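DNA-binding protein reb1 (Schizosaccharomyces pombe, PDB 5EYB) binds specific DNA sites in the rRNA enhancer and promoter and upstream of many RNA polymerase II genes, and helps terminate RNA polymerase I transcription. Local coordinates at residues 56-61 and 67-72; 118-123 and 136-141; 232-237 and 269-274; 282-287 and 351-356. All blocks are in the same frame, centred on the assembly; numbering follows the deposited sequence. Where two conformers were deposited one is given.

The four contacts follow one another along a single all-helical chain and never touch. Interaction 1 and interaction 3 lie on the bound DNA, on opposite sides of the chain's centre, 36 Å apart between centres: the first pairs helices in a Myb-associated domain, the second in a Myb-type repeat, and each brings side chains to backbone phosphates. Interaction 2, in a further Myb-associated domain, approaches the nucleic acid to about 4 Å at its nearest atom, whereas interaction 4 stays about 16 Å away. Interactions 3 and 4 are near neighbours, about 10 Å between nearest atoms; interactions 2 and 4 lie farthest apart, 73 Å between centres.

Interaction 1 of 4, residues 56-61 and 67-72; sequences LVKLLV and FTRRTI. With nucleotides of chain B; nucleotides of chain C.
Val57 and Arg69 meet almost at right angles, the CG1 methyl of Val57 lying over one face of the guanidinium, offset toward its rim and 3.4 Å from Arg69 NH1. Arg69 gets there as a stretched chain, with CG anti to the backbone N (chi1 179°) and the run from CG to NE extended. Its first methylenes slant past Val61, whose CG2 is 3.8 Å from Arg69 CB. With Val57 over one face, the guanidinium turns N-H groups to the DNA: NE gives a 2.8 Å hydrogen bond to OP2 of DG6 of chain C, and NH2 a weak one of 3.4 Å to OP1 of the same phosphate, in the plane of the group. A leucine in place of Arg69 would probably leave the DG6 phosphate without its charged mate and part of Val57 uncovered. Farther along the helix, Ile72 CG2 reaches Leu60 CB at 4.1 Å. The N-cap residue Thr68 holds DT18 of chain B twice, its backbone N (3.0 Å) and its OG1 (2.7 Å) both donating to OP2. This helix pair belongs to a Myb-associated domain of the helix-turn-helix clan. Helices 51-63 and 69-79 follow each other through a short turn; helix 16-32 packs against the first through Met26, Phe29 and Leu22, and Trp14 and His18 meet the ring of Phe67.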
# COMPACT_ATOMS: atom_id res chain seq x y z
N LEU A 56 7.33 -17.45 23.51
CA LEU A 56 7.02 -16.06 23.80
C LEU A 56 6.29 -15.38 22.64
O LEU A 56 5.33 -14.64 22.86
CB LEU A 56 8.31 -15.29 24.11
CG LEU A 56 8.16 -13.79 24.35
CD1 LEU A 56 7.29 -13.52 25.57
CD2 LEU A 56 9.52 -13.15 24.50
N VAL A 57 6.74 -15.63 21.42
CA VAL A 57 6.12 -15.04 20.25
C VAL A 57 4.69 -15.52 20.09
O VAL A 57 3.78 -14.73 19.81
CB VAL A 57 6.92 -15.35 18.97
CG1 VAL A 57 6.17 -14.86 17.73
CG2 VAL A 57 8.30 -14.73 19.04
N LYS A 58 4.48 -16.82 20.28
CA LYS A 58 3.15 -17.41 20.25
C LYS A 58 2.21 -16.69 21.20
O LYS A 58 1.03 -16.48 20.89
CB LYS A 58 3.22 -18.90 20.60
CG LYS A 58 2.87 -19.83 19.45
CD LYS A 58 2.98 -21.29 19.85
CE LYS A 58 4.42 -21.69 20.12
NZ LYS A 58 4.52 -23.08 20.64
N LEU A 59 2.73 -16.30 22.37
CA LEU A 59 1.97 -15.54 23.35
C LEU A 59 1.63 -14.15 22.80
O LEU A 59 0.48 -13.70 22.90
CB LEU A 59 2.75 -15.42 24.66
CG LEU A 59 2.18 -14.55 25.78
CD1 LEU A 59 2.46 -15.20 27.12
CD2 LEU A 59 2.77 -13.14 25.76
N LEU A 60 2.63 -13.49 22.24
CA LEU A 60 2.46 -12.16 21.66
C LEU A 60 1.37 -12.15 20.59
O LEU A 60 0.53 -11.25 20.56
CB LEU A 60 3.77 -11.66 21.06
CG LEU A 60 4.92 -11.45 22.05
CD1 LEU A 60 6.16 -10.98 21.31
CD2 LEU A 60 4.52 -10.47 23.13
N VAL A 61 1.40 -13.15 19.71
CA VAL A 61 0.42 -13.27 18.65
C VAL A 61 -0.98 -13.34 19.23
O VAL A 61 -1.91 -12.71 18.72
CB VAL A 61 0.68 -14.52 17.78
CG1 VAL A 61 -0.41 -14.68 16.73
CG2 VAL A 61 2.05 -14.43 17.12
N PHE A 67 -2.62 -7.67 15.18
CA PHE A 67 -1.49 -7.77 14.27
C PHE A 67 -1.14 -9.22 13.93
O PHE A 67 -1.45 -10.14 14.69
CB PHE A 67 -0.27 -7.06 14.87
CG PHE A 67 -0.54 -5.63 15.24
CD1 PHE A 67 -0.60 -4.65 14.26
CD2 PHE A 67 -0.76 -5.27 16.55
CE1 PHE A 67 -0.85 -3.34 14.59
CE2 PHE A 67 -1.01 -3.96 16.89
CZ PHE A 67 -1.06 -2.99 15.91
N THR A 68 -0.49 -9.41 12.79
CA THR A 68 -0.05 -10.73 12.35
C THR A 68 1.24 -11.12 13.05
O THR A 68 1.92 -10.27 13.64
CB THR A 68 0.16 -10.78 10.82
OG1 THR A 68 -0.83 -9.97 10.18
CG2 THR A 68 0.05 -12.21 10.29
N ARG A 69 1.59 -12.40 13.01
CA ARG A 69 2.86 -12.86 13.53
C ARG A 69 4.02 -12.20 12.77
O ARG A 69 5.03 -11.83 13.37
CB ARG A 69 2.96 -14.38 13.44
CG ARG A 69 4.27 -14.95 13.93
CD ARG A 69 4.36 -16.44 13.62
NE ARG A 69 5.62 -17.01 14.07
CZ ARG A 69 5.82 -17.53 15.27
NH1 ARG A 69 4.83 -17.56 16.15
NH2 ARG A 69 7.01 -18.03 15.59
N ARG A 70 3.86 -12.06 11.45
CA ARG A 70 4.90 -11.48 10.60
C ARG A 70 5.23 -10.05 11.03
O ARG A 70 6.40 -9.68 11.10
CB ARG A 70 4.46 -11.51 9.13
CG ARG A 70 5.35 -10.73 8.15
CD ARG A 70 6.81 -11.19 8.16
NE ARG A 70 7.61 -10.56 7.11
CZ ARG A 70 8.94 -10.61 7.03
NH1 ARG A 70 9.63 -11.26 7.96
NH2 ARG A 70 9.58 -10.01 6.04
N THR A 71 4.21 -9.25 11.31
CA THR A 71 4.44 -7.86 11.67
C THR A 71 4.87 -7.72 13.13
O THR A 71 5.59 -6.78 13.47
CB THR A 71 3.19 -7.00 11.43
OG1 THR A 71 3.49 -5.63 11.69
CG2 THR A 71 2.09 -7.42 12.34
N ILE A 72 4.46 -8.64 13.99
CA ILE A 72 4.90 -8.63 15.38
C ILE A 72 6.39 -8.93 15.43
O ILE A 72 7.14 -8.29 16.17
CB ILE A 72 4.13 -9.64 16.25
CG1 ILE A 72 2.70 -9.14 16.50
CG2 ILE A 72 4.82 -9.83 17.59
CD1 ILE A 72 1.86 -10.10 17.30
P DT B 18 -1.57 -6.74 10.29
OP1 DT B 18 -2.67 -6.78 11.28
OP2 DT B 18 -0.28 -7.36 10.60
O5' DT B 18 -2.06 -7.39 8.92
C5' DT B 18 -2.87 -6.64 8.04
C4' DT B 18 -3.21 -7.45 6.81
O4' DT B 18 -2.27 -7.16 5.74
C3' DT B 18 -3.16 -8.97 7.01
O3' DT B 18 -4.31 -9.54 6.43
C2' DT B 18 -1.89 -9.38 6.26
C1' DT B 18 -1.86 -8.36 5.14
N1 DT B 18 -0.51 -8.16 4.55
C2 DT B 18 -0.38 -8.08 3.18
O2 DT B 18 -1.33 -8.16 2.41
N3 DT B 18 0.90 -7.90 2.74
C4 DT B 18 2.04 -7.80 3.52
O4 DT B 18 3.16 -7.64 3.03
C5 DT B 18 1.84 -7.90 4.94
C7 DT B 18 3.00 -7.80 5.88
C6 DT B 18 0.58 -8.07 5.39
P DG C 6 8.34 -17.88 11.79
OP1 DG C 6 9.18 -17.68 12.99
OP2 DG C 6 7.06 -17.15 11.67
O5' DG C 6 9.22 -17.58 10.50
C5' DG C 6 10.28 -18.46 10.15
C4' DG C 6 10.47 -18.53 8.64
O4' DG C 6 9.35 -19.23 8.04
C3' DG C 6 10.56 -17.18 7.93
O3' DG C 6 11.64 -17.20 7.01
C2' DG C 6 9.22 -17.06 7.21
C1' DG C 6 8.91 -18.52 6.91
N9 DG C 6 7.49 -18.79 6.71
C8 DG C 6 6.50 -18.76 7.66
N7 DG C 6 5.32 -19.06 7.19
C5 DG C 6 5.54 -19.29 5.84
C6 DG C 6 4.64 -19.65 4.81
O6 DG C 6 3.42 -19.84 4.90
N1 DG C 6 5.28 -19.79 3.59
C2 DG C 6 6.63 -19.61 3.38
N2 DG C 6 7.07 -19.79 2.12
N3 DG C 6 7.49 -19.28 4.33
C4 DG C 6 6.88 -19.13 5.53
P DA B 17 3.41 -2.15 10.30
OP1 DA B 17 3.08 -1.87 11.72
OP2 DA B 17 4.63 -2.93 9.96
O5' DA B 17 2.16 -2.89 9.65
C5' DA B 17 0.87 -2.33 9.80
C4' DA B 17 -0.17 -3.23 9.18
O4' DA B 17 -0.07 -3.18 7.74
C3' DA B 17 -0.06 -4.71 9.57
O3' DA B 17 -1.35 -5.20 9.89
C2' DA B 17 0.52 -5.37 8.31
C1' DA B 17 -0.02 -4.48 7.20
N9 DA B 17 0.83 -4.44 6.01
C8 DA B 17 2.19 -4.29 5.97
N7 DA B 17 2.68 -4.28 4.75
C5 DA B 17 1.56 -4.42 3.94
C6 DA B 17 1.40 -4.48 2.54
N6 DA B 17 2.41 -4.40 1.67
N1 DA B 17 0.14 -4.63 2.06
C2 DA B 17 -0.87 -4.70 2.93
N3 DA B 17 -0.84 -4.66 4.26
C4 DA B 17 0.41 -4.52 4.70

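Interaction 2 of 4, residues 118-123 and 136-141; sequences QGWSEY and KTIRMF
Thr137 and Ile138, neighbours on helix 136-147, take up Gln118 and Trp120 from the turn that leads into helix 122-129. The amide of Gln118 reaches obliquely across Thr137, with NE2 3.5 Å from Thr137 CB and 3.6 Å from its CG2. Trp120 comes in by the far end of its six-membered ring: CH2 is 3.7 Å from Thr137 OG1, which approaches obliquely, and CZ3 is 3.9 Å from Ile138 CD1, which lies at the ring edge near its plane. Thr137 serves both partners because OG1 sits between its backbone N and carbonyl carbon (chi1 69°), turned toward the indole, while CG2 is turned to the glutamine. A glycine at Thr137 would probably open a gap beneath the Gln118 amide, which would be set freer to turn, and deprive the tip of Trp120 of a neighbour.

In the next shell, Gln118 OE1 lies 3.5 Å above one face of the Trp120 ring, toward its rim, so the two side chains of the turn pack on each other as well. Ser121 follows as N-cap, its OG hydrogen-bonded to Gln124 N, capping the start of helix 122-129. Phe114 of helix 101-116 touches Thr137 and Ile138, and Gln128 touches both Trp120 and Ile138. In this Myb-associated domain no hydrogen bond joins the two segments: across them even the polar side chains meet by van der Waals packing, at the border between buried Ile138 and exposed Gln118.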
# COMPACT_ATOMS: atom_id res chain seq x y z
N GLN A 118 -14.31 21.05 31.48
CA GLN A 118 -15.58 21.28 30.79
C GLN A 118 -16.56 20.10 30.90
O GLN A 118 -17.70 20.20 30.45
CB GLN A 118 -15.34 21.61 29.31
CG GLN A 118 -14.45 22.82 29.10
CD GLN A 118 -14.73 23.50 27.77
OE1 GLN A 118 -15.71 23.19 27.10
NE2 GLN A 118 -13.87 24.44 27.40
N GLY A 119 -16.12 19.00 31.49
CA GLY A 119 -16.98 17.86 31.76
C GLY A 119 -17.61 17.23 30.54
O GLY A 119 -18.84 17.14 30.43
N TRP A 120 -16.78 16.79 29.61
CA TRP A 120 -17.27 16.11 28.41
C TRP A 120 -16.87 14.64 28.41
O TRP A 120 -15.92 14.24 29.08
CB TRP A 120 -16.74 16.79 27.15
CG TRP A 120 -17.32 18.14 26.88
CD1 TRP A 120 -18.21 18.82 27.65
CD2 TRP A 120 -17.05 18.98 25.74
NE1 TRP A 120 -18.52 20.03 27.07
CE2 TRP A 120 -17.81 20.15 25.90
CE3 TRP A 120 -16.23 18.85 24.61
CZ2 TRP A 120 -17.78 21.19 24.97
CZ3 TRP A 120 -16.20 19.88 23.69
CH2 TRP A 120 -16.97 21.04 23.87
N SER A 121 -17.62 13.85 27.66
CA SER A 121 -17.22 12.48 27.36
C SER A 121 -16.43 12.50 26.06
O SER A 121 -16.47 13.48 25.33
CB SER A 121 -18.44 11.57 27.24
OG SER A 121 -19.28 11.99 26.17
N GLU A 122 -15.70 11.43 25.78
CA GLU A 122 -14.90 11.37 24.57
C GLU A 122 -15.80 11.38 23.34
O GLU A 122 -15.41 11.84 22.27
CB GLU A 122 -13.99 10.14 24.56
CG GLU A 122 -13.01 10.11 23.40
CD GLU A 122 -11.97 9.01 23.52
OE1 GLU A 122 -11.35 8.89 24.60
OE2 GLU A 122 -11.77 8.26 22.54
N TYR A 123 -17.02 10.87 23.49
CA TYR A 123 -17.99 10.90 22.41
C TYR A 123 -18.40 12.34 22.13
O TYR A 123 -18.42 12.77 20.97
CB TYR A 123 -19.22 10.05 22.74
CG TYR A 123 -20.22 9.97 21.61
CD1 TYR A 123 -19.95 9.22 20.47
CD2 TYR A 123 -21.43 10.65 21.68
CE1 TYR A 123 -20.86 9.15 19.43
CE2 TYR A 123 -22.34 10.58 20.64
CZ TYR A 123 -22.05 9.83 19.52
OH TYR A 123 -22.96 9.76 18.49
N LYS A 136 -15.71 27.87 19.97
CA LYS A 136 -14.51 28.58 20.39
C LYS A 136 -13.64 27.75 21.33
O LYS A 136 -12.41 27.89 21.34
CB LYS A 136 -14.89 29.90 21.06
N THR A 137 -14.27 26.89 22.13
CA THR A 137 -13.54 26.04 23.06
C THR A 137 -12.69 25.03 22.31
O THR A 137 -11.55 24.75 22.69
CB THR A 137 -14.49 25.29 24.01
OG1 THR A 137 -15.24 24.31 23.28
CG2 THR A 137 -15.45 26.26 24.69
N ILE A 138 -13.25 24.48 21.24
CA ILE A 138 -12.53 23.53 20.39
C ILE A 138 -11.43 24.26 19.62
O ILE A 138 -10.32 23.76 19.48
CB ILE A 138 -13.48 22.81 19.41
CG1 ILE A 138 -14.36 21.82 20.16
CG2 ILE A 138 -12.69 22.07 18.34
CD1 ILE A 138 -13.58 20.74 20.87
N ARG A 139 -11.76 25.45 19.13
CA ARG A 139 -10.81 26.27 18.39
C ARG A 139 -9.62 26.64 19.27
O ARG A 139 -8.49 26.76 18.79
CB ARG A 139 -11.49 27.54 17.86
N MET A 140 -9.88 26.81 20.56
CA MET A 140 -8.83 27.15 21.51
C MET A 140 -8.02 25.91 21.89
O MET A 140 -6.82 26.00 22.16
CB MET A 140 -9.43 27.80 22.76
CG MET A 140 -8.42 28.60 23.58
SD MET A 140 -7.68 29.95 22.63
CE MET A 140 -6.37 30.46 23.74
N PHE A 141 -8.68 24.76 21.90
CA PHE A 141 -8.02 23.49 22.16
C PHE A 141 -6.93 23.23 21.12
O PHE A 141 -5.81 22.84 21.46
CB PHE A 141 -9.04 22.34 22.16
CG PHE A 141 -8.44 20.98 21.93
CD1 PHE A 141 -8.55 20.36 20.70
CD2 PHE A 141 -7.77 20.33 22.95
CE1 PHE A 141 -7.99 19.11 20.48
CE2 PHE A 141 -7.21 19.08 22.74
CZ PHE A 141 -7.33 18.47 21.51

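Interaction 3 of 4, residues 232-237 and 269-274; sequences TQLLQI and RYKFQQ. With nucleotides of chain C.
In the second Myb-type repeat, Leu234 of helix 228-238 packs on Lys271 and Phe272 of helix 265-275, the latter within the predicted helix-turn-helix motif and placed as a Myb recognition helix. The two short segments cross nearly perpendicularly, at -92°, with their axes 10.7 Å apart. A single methyl does most of the touching: Leu234 CD2 lies 3.6 Å from Lys271 CG, 3.9 Å from Phe272 N and 4.2 Å from Phe272 CB, so it rests against the backbone as well as both side chains. Leu235 adds a looser touch, its CD2 4.5 Å from Phe272 CD1 and oblique to the ring.

Lys271 gives the leucine only the root of its chain. Bends at chi2 (64°) and chi3 (67°) then carry NZ away to salt bridges with Asp321 and Glu231, and the lysine also makes a cation-pi contact with Trp226. One residue earlier, Tyr270 points to the DNA: its OH approaches OP2 of DA10 of chain C, at the ring edge in plane, so closely that the exact bond geometry is doubtful, while Gln274 OE1 sits over one ring face.

Helix 253-260 completes the three-helix core, with Val256 against Leu234 and Trp253 meeting the ring of Phe272. Helix 320-333 brings Phe325 and Ile328 to Leu235, tying the repeat to the helices that follow.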
# COMPACT_ATOMS: atom_id res chain seq x y z
N THR A 232 -0.84 -2.89 -22.25
CA THR A 232 -0.52 -2.01 -23.36
C THR A 232 -1.31 -0.71 -23.23
O THR A 232 -0.77 0.38 -23.46
CB THR A 232 -0.84 -2.67 -24.72
OG1 THR A 232 -0.25 -3.97 -24.76
CG2 THR A 232 -0.29 -1.83 -25.86
N GLN A 233 -2.58 -0.83 -22.85
CA GLN A 233 -3.43 0.34 -22.65
C GLN A 233 -2.87 1.23 -21.54
O GLN A 233 -2.90 2.45 -21.64
CB GLN A 233 -4.86 -0.09 -22.32
N LEU A 234 -2.35 0.59 -20.50
CA LEU A 234 -1.75 1.30 -19.37
C LEU A 234 -0.55 2.13 -19.81
O LEU A 234 -0.31 3.21 -19.29
CB LEU A 234 -1.31 0.31 -18.29
CG LEU A 234 -0.61 0.93 -17.09
CD1 LEU A 234 -1.58 1.74 -16.26
CD2 LEU A 234 0.07 -0.13 -16.24
N LEU A 235 0.21 1.61 -20.77
CA LEU A 235 1.37 2.33 -21.27
C LEU A 235 0.96 3.49 -22.16
O LEU A 235 1.67 4.49 -22.26
CB LEU A 235 2.29 1.38 -22.03
CG LEU A 235 2.87 0.27 -21.17
CD1 LEU A 235 3.66 -0.72 -22.01
CD2 LEU A 235 3.75 0.88 -20.09
N GLN A 236 -0.19 3.35 -22.82
CA GLN A 236 -0.67 4.39 -23.72
C GLN A 236 -1.18 5.60 -22.95
O GLN A 236 -1.04 6.74 -23.41
CB GLN A 236 -1.77 3.84 -24.64
N ILE A 237 -1.75 5.37 -21.77
CA ILE A 237 -2.36 6.45 -21.00
C ILE A 237 -1.33 7.24 -20.19
O ILE A 237 -1.55 8.41 -19.89
CB ILE A 237 -3.46 5.93 -20.06
CG1 ILE A 237 -2.99 4.70 -19.29
CG2 ILE A 237 -4.70 5.56 -20.84
CD1 ILE A 237 -2.42 5.02 -17.94
N ARG A 269 -0.47 1.93 -10.48
CA ARG A 269 0.78 2.46 -9.97
C ARG A 269 1.79 1.33 -9.78
O ARG A 269 2.96 1.49 -10.11
CB ARG A 269 0.55 3.19 -8.65
CG ARG A 269 1.81 3.81 -8.06
CD ARG A 269 1.53 4.45 -6.70
NE ARG A 269 2.76 4.92 -6.07
CZ ARG A 269 3.55 4.16 -5.32
NH1 ARG A 269 3.25 2.89 -5.11
NH2 ARG A 269 4.65 4.67 -4.78
N TYR A 270 1.32 0.20 -9.28
CA TYR A 270 2.20 -0.94 -9.03
C TYR A 270 2.65 -1.59 -10.34
O TYR A 270 3.84 -1.82 -10.54
CB TYR A 270 1.52 -1.98 -8.14
CG TYR A 270 2.42 -3.14 -7.79
CD1 TYR A 270 3.34 -3.04 -6.75
CD2 TYR A 270 2.36 -4.33 -8.51
CE1 TYR A 270 4.17 -4.10 -6.43
CE2 TYR A 270 3.19 -5.39 -8.19
CZ TYR A 270 4.09 -5.27 -7.15
OH TYR A 270 4.92 -6.33 -6.84
N LYS A 271 1.70 -1.90 -11.21
CA LYS A 271 1.99 -2.55 -12.48
C LYS A 271 2.96 -1.74 -13.33
O LYS A 271 3.88 -2.29 -13.94
CB LYS A 271 0.70 -2.81 -13.27
CG LYS A 271 0.93 -3.22 -14.71
CD LYS A 271 1.65 -4.55 -14.83
CE LYS A 271 0.77 -5.67 -14.34
NZ LYS A 271 1.32 -7.01 -14.68
N PHE A 272 2.74 -0.43 -13.37
CA PHE A 272 3.60 0.46 -14.14
C PHE A 272 5.03 0.44 -13.62
O PHE A 272 5.98 0.51 -14.39
CB PHE A 272 3.06 1.88 -14.11
CG PHE A 272 3.93 2.87 -14.82
CD1 PHE A 272 3.84 3.03 -16.19
CD2 PHE A 272 4.85 3.64 -14.12
CE1 PHE A 272 4.64 3.94 -16.85
CE2 PHE A 272 5.65 4.54 -14.78
CZ PHE A 272 5.55 4.70 -16.14
N GLN A 273 5.18 0.34 -12.30
CA GLN A 273 6.50 0.30 -11.68
C GLN A 273 7.24 -0.98 -12.06
O GLN A 273 8.45 -0.95 -12.31
CB GLN A 273 6.38 0.41 -10.16
CG GLN A 273 6.03 1.81 -9.68
CD GLN A 273 5.77 1.86 -8.19
OE1 GLN A 273 5.43 0.85 -7.57
NE2 GLN A 273 5.94 3.04 -7.60
N GLN A 274 6.52 -2.09 -12.10
CA GLN A 274 7.12 -3.37 -12.44
C GLN A 274 7.50 -3.44 -13.91
O GLN A 274 8.54 -3.99 -14.27
CB GLN A 274 6.17 -4.51 -12.08
CG GLN A 274 5.63 -4.45 -10.66
CD GLN A 274 6.71 -4.28 -9.62
OE1 GLN A 274 6.60 -3.44 -8.72
NE2 GLN A 274 7.77 -5.07 -9.72
P DA C 10 3.96 -9.37 -8.66
OP1 DA C 10 3.99 -10.00 -10.00
OP2 DA C 10 4.92 -8.29 -8.34
O5' DA C 10 2.49 -8.83 -8.38
C5' DA C 10 1.39 -9.73 -8.44
C4' DA C 10 0.29 -9.31 -7.48
O4' DA C 10 0.79 -9.37 -6.12
C3' DA C 10 -0.23 -7.88 -7.69
O3' DA C 10 -1.63 -7.91 -7.94
C2' DA C 10 0.10 -7.16 -6.37
C1' DA C 10 0.25 -8.30 -5.39
N9 DA C 10 1.15 -7.99 -4.28
C8 DA C 10 2.45 -7.60 -4.37
N7 DA C 10 3.03 -7.38 -3.21
C5 DA C 10 2.03 -7.66 -2.30
C6 DA C 10 2.00 -7.62 -0.89
N6 DA C 10 3.05 -7.28 -0.14
N1 DA C 10 0.84 -7.95 -0.28
C2 DA C 10 -0.21 -8.30 -1.03
N3 DA C 10 -0.30 -8.37 -2.36
C4 DA C 10 0.86 -8.03 -2.94

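Interaction 4 of 4, residues 282-287 and 351-356; sequences FELQEN and DDFKVV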
# COMPACT_ATOMS: atom_id res chain seq x y z
N PHE A 282 18.62 -4.47 -23.44
CA PHE A 282 18.29 -5.34 -24.56
C PHE A 282 19.06 -4.94 -25.81
O PHE A 282 18.79 -3.90 -26.41
CB PHE A 282 16.79 -5.30 -24.85
CG PHE A 282 15.97 -6.18 -23.94
CD1 PHE A 282 15.50 -5.70 -22.73
CD2 PHE A 282 15.66 -7.48 -24.31
CE1 PHE A 282 14.74 -6.50 -21.90
CE2 PHE A 282 14.90 -8.28 -23.48
CZ PHE A 282 14.44 -7.80 -22.27
N GLU A 283 20.02 -5.77 -26.20
CA GLU A 283 20.75 -5.56 -27.44
C GLU A 283 20.12 -6.38 -28.56
O GLU A 283 19.03 -6.93 -28.39
CB GLU A 283 22.23 -5.92 -27.28
CG GLU A 283 23.02 -4.95 -26.41
CD GLU A 283 23.33 -3.64 -27.12
OE1 GLU A 283 22.99 -3.51 -28.32
OE2 GLU A 283 23.92 -2.74 -26.48
N LEU A 284 20.80 -6.47 -29.69
CA LEU A 284 20.30 -7.23 -30.83
C LEU A 284 20.06 -8.70 -30.47
O LEU A 284 18.98 -9.23 -30.68
CB LEU A 284 21.26 -7.14 -32.02
CG LEU A 284 21.08 -5.98 -33.00
CD1 LEU A 284 19.69 -6.01 -33.61
CD2 LEU A 284 21.35 -4.64 -32.34
N GLN A 285 21.09 -9.33 -29.91
CA GLN A 285 21.02 -10.74 -29.54
C GLN A 285 19.96 -10.99 -28.47
O GLN A 285 19.28 -12.02 -28.49
CB GLN A 285 22.38 -11.24 -29.04
CG GLN A 285 23.52 -11.06 -30.03
CD GLN A 285 24.12 -9.67 -30.01
OE1 GLN A 285 23.58 -8.76 -29.38
NE2 GLN A 285 25.24 -9.49 -30.70
N GLU A 286 19.83 -10.05 -27.54
CA GLU A 286 18.86 -10.18 -26.46
C GLU A 286 17.43 -10.12 -26.99
O GLU A 286 16.56 -10.87 -26.55
CB GLU A 286 19.07 -9.08 -25.41
N ASN A 287 17.19 -9.24 -27.96
CA ASN A 287 15.89 -9.12 -28.60
C ASN A 287 15.53 -10.38 -29.38
O ASN A 287 14.37 -10.81 -29.38
CB ASN A 287 15.84 -7.90 -29.52
CG ASN A 287 15.68 -6.60 -28.75
OD1 ASN A 287 15.09 -6.57 -27.67
ND2 ASN A 287 16.21 -5.52 -29.31
N ASP A 351 13.90 -12.92 -38.19
CA ASP A 351 14.69 -13.04 -39.41
C ASP A 351 15.38 -11.72 -39.77
O ASP A 351 16.54 -11.72 -40.19
CB ASP A 351 13.82 -13.51 -40.58
CG ASP A 351 13.36 -14.95 -40.42
OD1 ASP A 351 13.35 -15.46 -39.28
OD2 ASP A 351 13.01 -15.58 -41.44
N ASP A 352 14.68 -10.61 -39.61
CA ASP A 352 15.26 -9.30 -39.90
C ASP A 352 16.34 -8.94 -38.88
O ASP A 352 17.29 -8.23 -39.20
CB ASP A 352 14.17 -8.21 -39.92
CG ASP A 352 13.27 -8.31 -41.14
OD1 ASP A 352 13.70 -8.90 -42.15
OD2 ASP A 352 12.14 -7.79 -41.08
N PHE A 353 16.17 -9.42 -37.65
CA PHE A 353 17.15 -9.19 -36.60
C PHE A 353 18.43 -9.98 -36.85
O PHE A 353 19.52 -9.56 -36.45
CB PHE A 353 16.58 -9.56 -35.24
CG PHE A 353 16.00 -8.40 -34.48
CD1 PHE A 353 16.48 -7.12 -34.70
CD2 PHE A 353 14.99 -8.59 -33.56
CE1 PHE A 353 15.96 -6.05 -34.00
CE2 PHE A 353 14.46 -7.52 -32.86
CZ PHE A 353 14.94 -6.25 -33.08
N LYS A 354 18.30 -11.12 -37.51
CA LYS A 354 19.44 -12.00 -37.75
C LYS A 354 20.30 -11.51 -38.91
O LYS A 354 21.50 -11.79 -38.97
CB LYS A 354 18.96 -13.43 -38.01
N VAL A 355 19.68 -10.78 -39.83
CA VAL A 355 20.39 -10.26 -41.00
C VAL A 355 21.37 -9.16 -40.61
O VAL A 355 22.51 -9.14 -41.09
CB VAL A 355 19.40 -9.72 -42.06
CG1 VAL A 355 20.14 -8.97 -43.16
CG2 VAL A 355 18.57 -10.85 -42.65
N VAL A 356 20.94 -8.27 -39.72
CA VAL A 356 21.76 -7.13 -39.32
C VAL A 356 22.99 -7.59 -38.52
O VAL A 356 24.00 -6.88 -38.46
CB VAL A 356 20.94 -6.11 -38.49
CG1 VAL A 356 20.58 -6.67 -37.13
CG2 VAL A 356 21.69 -4.80 -38.35
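Phe353 and Leu284 meet through first torsions, chi1 -96° in the phenylalanine and -89° in the leucine, that turn the ring and the branched tip toward the gap between their helices. Asn287, one turn after Leu284, has CG anti to the carbonyl carbon (chi1 -77°), which swings its amide toward the same ring. Leu284 CD1 is the methyl that meets the other helix, 3.6 Å from Phe353 CD1 and 3.7 Å from Val356 CG1. It thus sits between two residues a turn apart, slanting past the phenylalanine and crossing the valine at about a right angle.

At the opposite rim, but on the same side of the ring plane, Asn287 CB lies 3.6 Å from Phe353 CE2, and ND2 is 4.0 Å from CZ. Both Leu284 and Asn287 approach the ring obliquely. The amide plane lies nearly parallel to it, and Asn287 OD1 accepts a hydrogen bond from Gln326 NE2. No hydrogen bond links the two segments themselves, so the pairing is made by apolar carbons, with buried Asn287 at the inner end and exposed Val356 at the outer one.

The contact joins the first turn of helix 284-299, with Glu283 at the N-cap position, to the last part of helix 342-356, far along the sequence. Val288 and Leu291 extend the seat of Phe353 along helix 284-299, and Ile334 touches it from a loop. Helix 320-333 flanks Asn287 through Gln326 and Leu330, and Leu357 touches Leu284.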